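Local coordinates for protein peptidoglycan glycosyltransferase (PDB 5UY7) that belongs to the penicillin-binding proteins and contains, in its modelled part, a domain related in fold to the beta-lactamases, at residues Ile348-Pro354 against Phe391-Ala396; Asp403-Pro408 against Ile420-Phe426. All blocks are in the same frame, centred on the assembly; numbering follows the deposited sequence. Where two conformers were deposited one is given.

Contact 1: residues Ile348-Pro354 against Phe391-Ala396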
ATOM      1  N   ILE A 348      -5.454  11.297   1.087  1.00 21.32           N
ATOM      2  CA  ILE A 348      -5.487   9.880   1.451  1.00 20.69           C
ATOM      3  C   ILE A 348      -5.273   9.722   2.956  1.00 23.22           C
ATOM      4  O   ILE A 348      -5.036   8.612   3.449  1.00 22.08           O
ATOM      5  CB  ILE A 348      -4.467   9.042   0.653  1.00 20.17           C
ATOM      6  CG1 ILE A 348      -3.042   9.580   0.810  1.00 18.39           C
ATOM      7  CG2 ILE A 348      -4.861   8.982  -0.821  1.00 22.73           C
ATOM      8  CD1 ILE A 348      -1.948   8.628   0.306  1.00 18.70           C
ATOM      9  N   GLY A 349      -5.372  10.822   3.697  1.00 21.96           N
ATOM     10  CA  GLY A 349      -5.431  10.758   5.145  1.00 22.73           C
ATOM     11  C   GLY A 349      -4.103  10.719   5.869  1.00 24.54           C
ATOM     12  O   GLY A 349      -4.091  10.468   7.084  1.00 24.14           O
ATOM     13  N   LEU A 350      -2.988  10.956   5.186  1.00 23.18           N
ATOM     14  CA  LEU A 350      -1.703  10.925   5.870  1.00 20.18           C
ATOM     15  C   LEU A 350      -1.520  12.187   6.706  1.00 21.93           C
ATOM     16  O   LEU A 350      -2.065  13.248   6.393  1.00 24.89           O
ATOM     17  CB  LEU A 350      -0.558  10.785   4.867  1.00 21.14           C
ATOM     18  CG  LEU A 350      -0.673   9.586   3.927  1.00 19.03           C
ATOM     19  CD1 LEU A 350       0.637   9.384   3.194  1.00 22.17           C
ATOM     20  CD2 LEU A 350      -1.045   8.337   4.716  1.00 20.56           C
ATOM     21  N   GLY A 351      -0.747  12.060   7.786  1.00 23.02           N
ATOM     22  CA  GLY A 351      -0.521  13.168   8.699  1.00 26.25           C
ATOM     23  C   GLY A 351      -1.692  13.487   9.602  1.00 28.90           C
ATOM     24  O   GLY A 351      -1.638  14.486  10.335  1.00 34.08           O
ATOM     25  N   GLN A 352      -2.746  12.683   9.563  1.00 29.05           N
ATOM     26  CA  GLN A 352      -3.969  12.924  10.311  1.00 36.30           C
ATOM     27  C   GLN A 352      -4.334  11.646  11.043  1.00 29.91           C
ATOM     28  O   GLN A 352      -4.376  10.570  10.438  1.00 31.86           O
ATOM     29  CB  GLN A 352      -5.110  13.338   9.383  1.00 40.31           C
ATOM     30  CG  GLN A 352      -4.761  14.473   8.446  1.00 38.02           C
ATOM     31  CD  GLN A 352      -5.576  14.428   7.175  1.00 41.54           C
ATOM     32  OE1 GLN A 352      -6.775  14.707   7.183  1.00 42.95           O
ATOM     33  NE2 GLN A 352      -4.931  14.059   6.072  1.00 36.87           N
ATOM     34  N   ALA A 353      -4.611  11.761  12.327  1.00 32.13           N
ATOM     35  CA  ALA A 353      -4.907  10.575  13.107  1.00 30.12           C
ATOM     36  C   ALA A 353      -6.272  10.022  12.718  1.00 29.48           C
ATOM     37  O   ALA A 353      -7.247  10.783  12.646  1.00 36.96           O
ATOM     38  CB  ALA A 353      -4.877  10.900  14.594  1.00 30.99           C
ATOM     39  N   PRO A 354      -6.387   8.723  12.463  1.00 32.26           N
ATOM     40  CA  PRO A 354      -7.710   8.133  12.240  1.00 35.26           C
ATOM     41  C   PRO A 354      -8.627   8.410  13.422  1.00 36.52           C
ATOM     42  O   PRO A 354      -8.207   8.367  14.580  1.00 36.10           O
ATOM     43  CB  PRO A 354      -7.413   6.638  12.098  1.00 39.06           C
ATOM     44  CG  PRO A 354      -5.986   6.579  11.651  1.00 35.39           C
ATOM     45  CD  PRO A 354      -5.305   7.732  12.324  1.00 33.73           C
ATOM     46  N   PHE A 391      -2.594   1.154   9.507  1.00 18.90           N
ATOM     47  CA  PHE A 391      -3.994   1.518   9.317  1.00 19.04           C
ATOM     48  C   PHE A 391      -4.135   2.581   8.238  1.00 21.45           C
ATOM     49  O   PHE A 391      -4.981   2.470   7.342  1.00 19.52           O
ATOM     50  CB  PHE A 391      -4.595   2.017  10.636  1.00 19.82           C
ATOM     51  CG  PHE A 391      -6.080   2.265  10.573  1.00 23.94           C
ATOM     52  CD1 PHE A 391      -6.586   3.447  10.051  1.00 28.86           C
ATOM     53  CD2 PHE A 391      -6.973   1.313  11.045  1.00 27.72           C
ATOM     54  CE1 PHE A 391      -7.954   3.667   9.990  1.00 29.82           C
ATOM     55  CE2 PHE A 391      -8.342   1.533  10.989  1.00 26.86           C
ATOM     56  CZ  PHE A 391      -8.829   2.707  10.461  1.00 28.33           C
ATOM     57  N   GLN A 392      -3.308   3.631   8.311  1.00 19.13           N
ATOM     58  CA  GLN A 392      -3.383   4.689   7.310  1.00 17.21           C
ATOM     59  C   GLN A 392      -3.118   4.158   5.906  1.00 17.26           C
ATOM     60  O   GLN A 392      -3.757   4.594   4.943  1.00 17.42           O
ATOM     61  CB  GLN A 392      -2.392   5.801   7.643  1.00 19.66           C
ATOM     62  CG  GLN A 392      -2.864   6.724   8.745  1.00 20.13           C
ATOM     63  CD  GLN A 392      -1.787   7.717   9.134  1.00 20.63           C
ATOM     64  OE1 GLN A 392      -0.600   7.414   9.031  1.00 21.31           O
ATOM     65  NE2 GLN A 392      -2.193   8.909   9.566  1.00 22.26           N
ATOM     66  N   LEU A 393      -2.167   3.233   5.762  1.00 17.98           N
ATOM     67  CA  LEU A 393      -1.875   2.680   4.440  1.00 16.13           C
ATOM     68  C   LEU A 393      -3.028   1.830   3.925  1.00 17.34           C
ATOM     69  O   LEU A 393      -3.380   1.898   2.739  1.00 16.53           O
ATOM     70  CB  LEU A 393      -0.592   1.849   4.489  1.00 16.90           C
ATOM     71  CG  LEU A 393       0.706   2.643   4.672  1.00 16.40           C
ATOM     72  CD1 LEU A 393       1.872   1.666   4.828  1.00 19.95           C
ATOM     73  CD2 LEU A 393       0.937   3.591   3.491  1.00 16.10           C
ATOM     74  N   ALA A 394      -3.615   1.006   4.791  1.00 15.18           N
ATOM     75  CA  ALA A 394      -4.758   0.202   4.368  1.00 13.92           C
ATOM     76  C   ALA A 394      -5.883   1.098   3.870  1.00 18.21           C
ATOM     77  O   ALA A 394      -6.450   0.861   2.796  1.00 15.98           O
ATOM     78  CB  ALA A 394      -5.239  -0.688   5.514  1.00 14.97           C
ATOM     79  N   ARG A 395      -6.188   2.164   4.618  1.00 18.36           N
ATOM     80  CA  ARG A 395      -7.235   3.093   4.197  0.52 16.16           C
ATOM     81  C   ARG A 395      -6.871   3.774   2.885  1.00 17.26           C
ATOM     82  O   ARG A 395      -7.708   3.883   1.976  1.00 17.24           O
ATOM     83  CB  ARG A 395      -7.483   4.129   5.296  0.52 19.89           C
ATOM     84  CG  ARG A 395      -8.471   5.216   4.910  0.52 22.55           C
ATOM     85  CD  ARG A 395      -8.709   6.189   6.063  0.52 25.78           C
ATOM     86  NE  ARG A 395      -7.464   6.781   6.547  0.52 24.99           N
ATOM     87  CZ  ARG A 395      -7.371   7.563   7.618  0.52 34.33           C
ATOM     88  NH1 ARG A 395      -8.452   7.855   8.332  0.52 33.31           N
ATOM     89  NH2 ARG A 395      -6.193   8.052   7.978  0.52 41.14           N
ATOM     90  N   ALA A 396      -5.623   4.236   2.766  1.00 15.33           N
ATOM     91  CA  ALA A 396      -5.197   4.892   1.532  1.00 16.42           C
ATOM     92  C   ALA A 396      -5.374   3.982   0.320  1.00 17.65           C
ATOM     93  O   ALA A 396      -5.806   4.439  -0.746  1.00 15.97           O
ATOM     94  CB  ALA A 396      -3.741   5.350   1.656  1.00 16.00           C
TER
HETATM   95  O   HOH W   1      -5.028   7.021   5.520  1.00 23.95           O
HETATM   96  O   HOH W   2       0.697   9.642   7.881  1.00 19.94           O
HETATM   97  O   HOH W   3      -8.248  10.431   9.922  1.00 49.04           O
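The guanidinium group of Arg395, in the conformer described, lies beside the loop 348-354 with two neighbours in its plane at the edge: the carbonyl oxygen of Gln352, 4.0 Å from Arg395 NH2 and not bonded to it, and water 1. That water bridges Ile348 O to Gln392 O, donating to both, and in this conformer accepts from Arg395 NE (2.7 Å). The Phe391 ring meets Pro354 obliquely, the two side chains pointing opposite ways as they pass, with Pro354 CG 3.6 Å from Phe391 CD1.

A third flat group, the Gln392 amide, provides the direct polar link. Gln392 NE2 donates to Gln352 O over 2.9 Å; the acceptor lies in the amide plane, yet the donor stands 49° out of the carbonyl plane. Beyond CG the glutamine chain is extended (chi2 174°), which carries its amide across to the loop. Ala363 O takes a second bond from Gln392 NE2, while Ser389 N donates to Gln392 OE1; these three bonds fix the rotation of the amide. Water 2 lies between Gln392 OE1 and Gly351 N, whose N-H it accepts.

The loop gains its course from a Schellman motif with Gly349 as C-prime residue, followed by a type II turn from Gly349 to Gln352, whose NE2 returns to Leu350 O and Thr346 O. Ile348 CB packs on Ala396 CB at 3.9 Å. The loop thus leaves helix 338-347 and runs along helix 390-401, with Phe275 of helix 273-282 against Ile348 and Ala396, and helix 260-263 against Phe391.

Contact 2: residues Asp403-Pro408 against Ile420-Phe426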
ATOM      1  N   ASP A 403     -12.271   2.708  -7.131  1.00 19.55           N
ATOM      2  CA  ASP A 403     -12.461   3.612  -8.266  1.00 21.69           C
ATOM      3  C   ASP A 403     -12.097   5.059  -7.936  1.00 18.09           C
ATOM      4  O   ASP A 403     -12.732   6.003  -8.415  1.00 19.89           O
ATOM      5  CB  ASP A 403     -13.891   3.525  -8.788  1.00 28.96           C
ATOM      6  CG  ASP A 403     -14.154   2.227  -9.520  1.00 45.78           C
ATOM      7  OD1 ASP A 403     -13.203   1.426  -9.654  1.00 45.11           O
ATOM      8  OD2 ASP A 403     -15.300   2.007  -9.956  1.00 54.59           O
ATOM      9  N   GLY A 404     -11.055   5.238  -7.133  1.00 15.57           N
ATOM     10  CA  GLY A 404     -10.555   6.564  -6.837  1.00 16.69           C
ATOM     11  C   GLY A 404     -11.119   7.197  -5.584  1.00 16.98           C
ATOM     12  O   GLY A 404     -10.616   8.246  -5.164  1.00 18.40           O
ATOM     13  N   GLU A 405     -12.118   6.582  -4.953  1.00 16.89           N
ATOM     14  CA  GLU A 405     -12.802   7.168  -3.803  1.00 17.66           C
ATOM     15  C   GLU A 405     -12.352   6.442  -2.543  1.00 21.21           C
ATOM     16  O   GLU A 405     -12.627   5.249  -2.375  1.00 21.93           O
ATOM     17  CB  GLU A 405     -14.315   7.084  -3.970  1.00 18.92           C
ATOM     18  CG  GLU A 405     -15.062   7.801  -2.845  1.00 22.33           C
ATOM     19  CD  GLU A 405     -16.566   7.735  -3.007  1.00 38.29           C
ATOM     20  OE1 GLU A 405     -17.046   6.809  -3.690  1.00 33.25           O
ATOM     21  OE2 GLU A 405     -17.265   8.616  -2.457  1.00 37.14           O
ATOM     22  N   MET A 406     -11.657   7.153  -1.665  1.00 18.86           N
ATOM     23  CA  MET A 406     -11.214   6.561  -0.408  1.00 19.34           C
ATOM     24  C   MET A 406     -12.383   6.446   0.558  1.00 23.53           C
ATOM     25  O   MET A 406     -13.098   7.419   0.812  1.00 22.50           O
ATOM     26  CB  MET A 406     -10.099   7.387   0.220  1.00 19.22           C
ATOM     27  CG  MET A 406      -9.480   6.651   1.402  1.00 21.27           C
ATOM     28  SD  MET A 406      -8.119   7.541   2.134  1.00 25.79           S
ATOM     29  CE  MET A 406      -8.958   8.902   2.898  1.00 25.01           C
ATOM     30  N   MET A 407     -12.552   5.268   1.125  1.00 22.55           N
ATOM     31  CA  MET A 407     -13.681   4.956   1.979  1.00 25.35           C
ATOM     32  C   MET A 407     -13.364   5.283   3.433  1.00 18.27           C
ATOM     33  O   MET A 407     -12.222   5.134   3.873  1.00 22.27           O
ATOM     34  CB  MET A 407     -14.030   3.475   1.859  1.00 29.49           C
ATOM     35  CG  MET A 407     -14.416   3.075   0.449  1.00 26.95           C
ATOM     36  SD  MET A 407     -15.943   3.918  -0.028  1.00 36.03           S
ATOM     37  CE  MET A 407     -17.149   2.977   0.886  1.00 43.58           C
ATOM     38  N   PRO A 408     -14.347   5.742   4.206  1.00 21.13           N
ATOM     39  CA  PRO A 408     -14.135   5.864   5.652  1.00 23.73           C
ATOM     40  C   PRO A 408     -13.995   4.461   6.216  1.00 24.22           C
ATOM     41  O   PRO A 408     -14.866   3.612   6.014  1.00 27.64           O
ATOM     42  CB  PRO A 408     -15.411   6.556   6.151  1.00 25.97           C
ATOM     43  CG  PRO A 408     -16.157   6.984   4.908  1.00 36.45           C
ATOM     44  CD  PRO A 408     -15.734   6.050   3.829  1.00 31.86           C
ATOM     45  N   ILE A 420     -22.808   6.057   2.100  1.00 56.83           N
ATOM     46  CA  ILE A 420     -21.436   6.174   2.579  1.00 56.60           C
ATOM     47  C   ILE A 420     -20.754   7.255   1.753  1.00 57.70           C
ATOM     48  O   ILE A 420     -20.533   7.080   0.550  1.00 62.37           O
ATOM     49  CB  ILE A 420     -20.683   4.841   2.466  1.00 53.51           C
ATOM     50  CG1 ILE A 420     -21.470   3.714   3.135  1.00 58.14           C
ATOM     51  CG2 ILE A 420     -19.300   4.959   3.085  1.00 56.54           C
ATOM     52  CD1 ILE A 420     -20.833   2.351   2.954  1.00 53.37           C
ATOM     53  N   THR A 421     -20.415   8.376   2.381  1.00 53.87           N
ATOM     54  CA  THR A 421     -19.680   9.431   1.696  1.00 53.92           C
ATOM     55  C   THR A 421     -18.188   9.179   1.869  1.00 45.69           C
ATOM     56  O   THR A 421     -17.671   9.204   2.991  1.00 45.33           O
ATOM     57  CB  THR A 421     -20.055  10.820   2.218  1.00 57.86           C
ATOM     58  OG1 THR A 421     -19.599  10.979   3.569  1.00 57.69           O
ATOM     59  CG2 THR A 421     -21.565  11.021   2.163  1.00 59.48           C
ATOM     60  N   GLY A 422     -17.504   8.910   0.761  1.00 34.40           N
ATOM     61  CA  GLY A 422     -16.065   8.828   0.750  1.00 26.55           C
ATOM     62  C   GLY A 422     -15.434  10.139   0.319  1.00 26.06           C
ATOM     63  O   GLY A 422     -16.081  11.183   0.222  1.00 32.89           O
ATOM     64  N   THR A 423     -14.138  10.069   0.048  1.00 20.37           N
ATOM     65  CA  THR A 423     -13.364  11.213  -0.417  1.00 20.61           C
ATOM     66  C   THR A 423     -12.805  10.871  -1.788  1.00 19.37           C
ATOM     67  O   THR A 423     -12.073   9.889  -1.932  1.00 19.52           O
ATOM     68  CB  THR A 423     -12.229  11.541   0.561  1.00 23.16           C
ATOM     69  OG1 THR A 423     -12.790  11.943   1.812  1.00 27.64           O
ATOM     70  CG2 THR A 423     -11.350  12.655   0.013  1.00 25.00           C
ATOM     71  N   GLN A 424     -13.141  11.674  -2.791  1.00 19.25           N
ATOM     72  CA  GLN A 424     -12.615  11.408  -4.124  1.00 18.37           C
ATOM     73  C   GLN A 424     -11.159  11.847  -4.177  1.00 18.74           C
ATOM     74  O   GLN A 424     -10.861  13.046  -4.112  1.00 23.23           O
ATOM     75  CB  GLN A 424     -13.431  12.126  -5.189  1.00 19.49           C
ATOM     76  CG  GLN A 424     -13.230  11.511  -6.569  1.00 19.75           C
ATOM     77  CD  GLN A 424     -13.941  10.172  -6.694  1.00 19.84           C
ATOM     78  OE1 GLN A 424     -15.033   9.988  -6.145  1.00 24.60           O
ATOM     79  NE2 GLN A 424     -13.333   9.235  -7.424  1.00 19.13           N
ATOM     80  N   VAL A 425     -10.260  10.880  -4.291  1.00 15.88           N
ATOM     81  CA  VAL A 425      -8.819  11.119  -4.306  1.00 17.74           C
ATOM     82  C   VAL A 425      -8.282  11.175  -5.726  1.00 17.44           C
ATOM     83  O   VAL A 425      -7.501  12.065  -6.070  1.00 19.38           O
ATOM     84  CB  VAL A 425      -8.100  10.032  -3.485  1.00 19.71           C
ATOM     85  CG1 VAL A 425      -6.593  10.192  -3.620  1.00 19.89           C
ATOM     86  CG2 VAL A 425      -8.521  10.140  -2.032  1.00 19.24           C
ATOM     87  N   PHE A 426      -8.700  10.230  -6.566  1.00 16.13           N
ATOM     88  CA  PHE A 426      -8.328  10.161  -7.973  1.00 15.28           C
ATOM     89  C   PHE A 426      -9.589   9.902  -8.790  1.00 14.99           C
ATOM     90  O   PHE A 426     -10.632   9.530  -8.246  1.00 16.25           O
ATOM     91  CB  PHE A 426      -7.299   9.037  -8.226  1.00 15.72           C
ATOM     92  CG  PHE A 426      -6.090   9.103  -7.330  1.00 15.52           C
ATOM     93  CD1 PHE A 426      -5.237  10.192  -7.381  1.00 18.55           C
ATOM     94  CD2 PHE A 426      -5.792   8.068  -6.461  1.00 18.07           C
ATOM     95  CE1 PHE A 426      -4.118  10.259  -6.554  1.00 18.42           C
ATOM     96  CE2 PHE A 426      -4.672   8.124  -5.629  1.00 18.16           C
ATOM     97  CZ  PHE A 426      -3.837   9.222  -5.674  1.00 17.69           C
TER
HETATM   98  O   HOH W   4     -15.280   6.806  -7.947  1.00 29.34           O
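Met406 and Thr423 form the central antiparallel hydrogen-bonded pair, with Met406 N reaching Thr423 O at 2.8 Å and Thr423 N answering to Met406 O. Next to it, Glu405 and Gln424 make the non-hydrogen-bonded pair, where Glu405 CA offers a CA-H...O contact to Thr423 O. At the following position Gly404 O is gripped twice: Val425 N approaches nearly in line with the C=O bond (2.8 Å), Phe426 N on a lone pair at 3.1 Å. Two successive donors on one carbonyl, with Val425 near helical backbone angles, fit a classic beta bulge opposite Gly404.

Side chains reinforce the ladder. Gln424 is bent at chi2 (74°), which swings its amide back toward Gly404; Gln424 NE2 donates to Phe426 O, 2.8 Å away, and only weakly to Asp403 O, to which water 4 also joins it. Glu405 stays extended and brings OE2 to Gly422 N in a weak bond of 3.2 Å. Toward the other end Met407 CE touches Ile420 CG2 (3.7 Å), their chains crossing at about a right angle, and Pro408 CD rests on the same methyl group. On the Met406 face, Met406 CB meets Val425 CG2, while Val425 CG1 sits over the centre of the Phe426 ring, 3.4 Å above it.

Farther out, Thr398 OG1 bonds Met407 N, Ala399 backs both Met406 and Val425, and Phe426 packs on Phe275 of helix 273-282. The whole is a two-stranded antiparallel ladder closed by a long loop, with a classic bulge, laid against the helices of a domain of the penicillin-binding protein family, in the beta-lactamase clan.

In the fold
Both segments of contact 1 precede those of contact 2 along the chain, and helix 390-401 leads from one into the other, ending just ahead of strand 405-406. Their centres lie about 13 Å apart and they touch directly: Ile348 CG2 is 3.5 Å from Val425 CG1, and Arg395 O packs on Met406 CG. Thr398 is a residue they share as a hydrogen-bonding partner. Contact 1 is the more deeply buried; contact 2 lies farther from the chain centre and is partly exposed. The small two-stranded sheet and the loop 348-354 thus pack together against helices 273-282 and 390-401, within one domain of the penicillin-binding protein family.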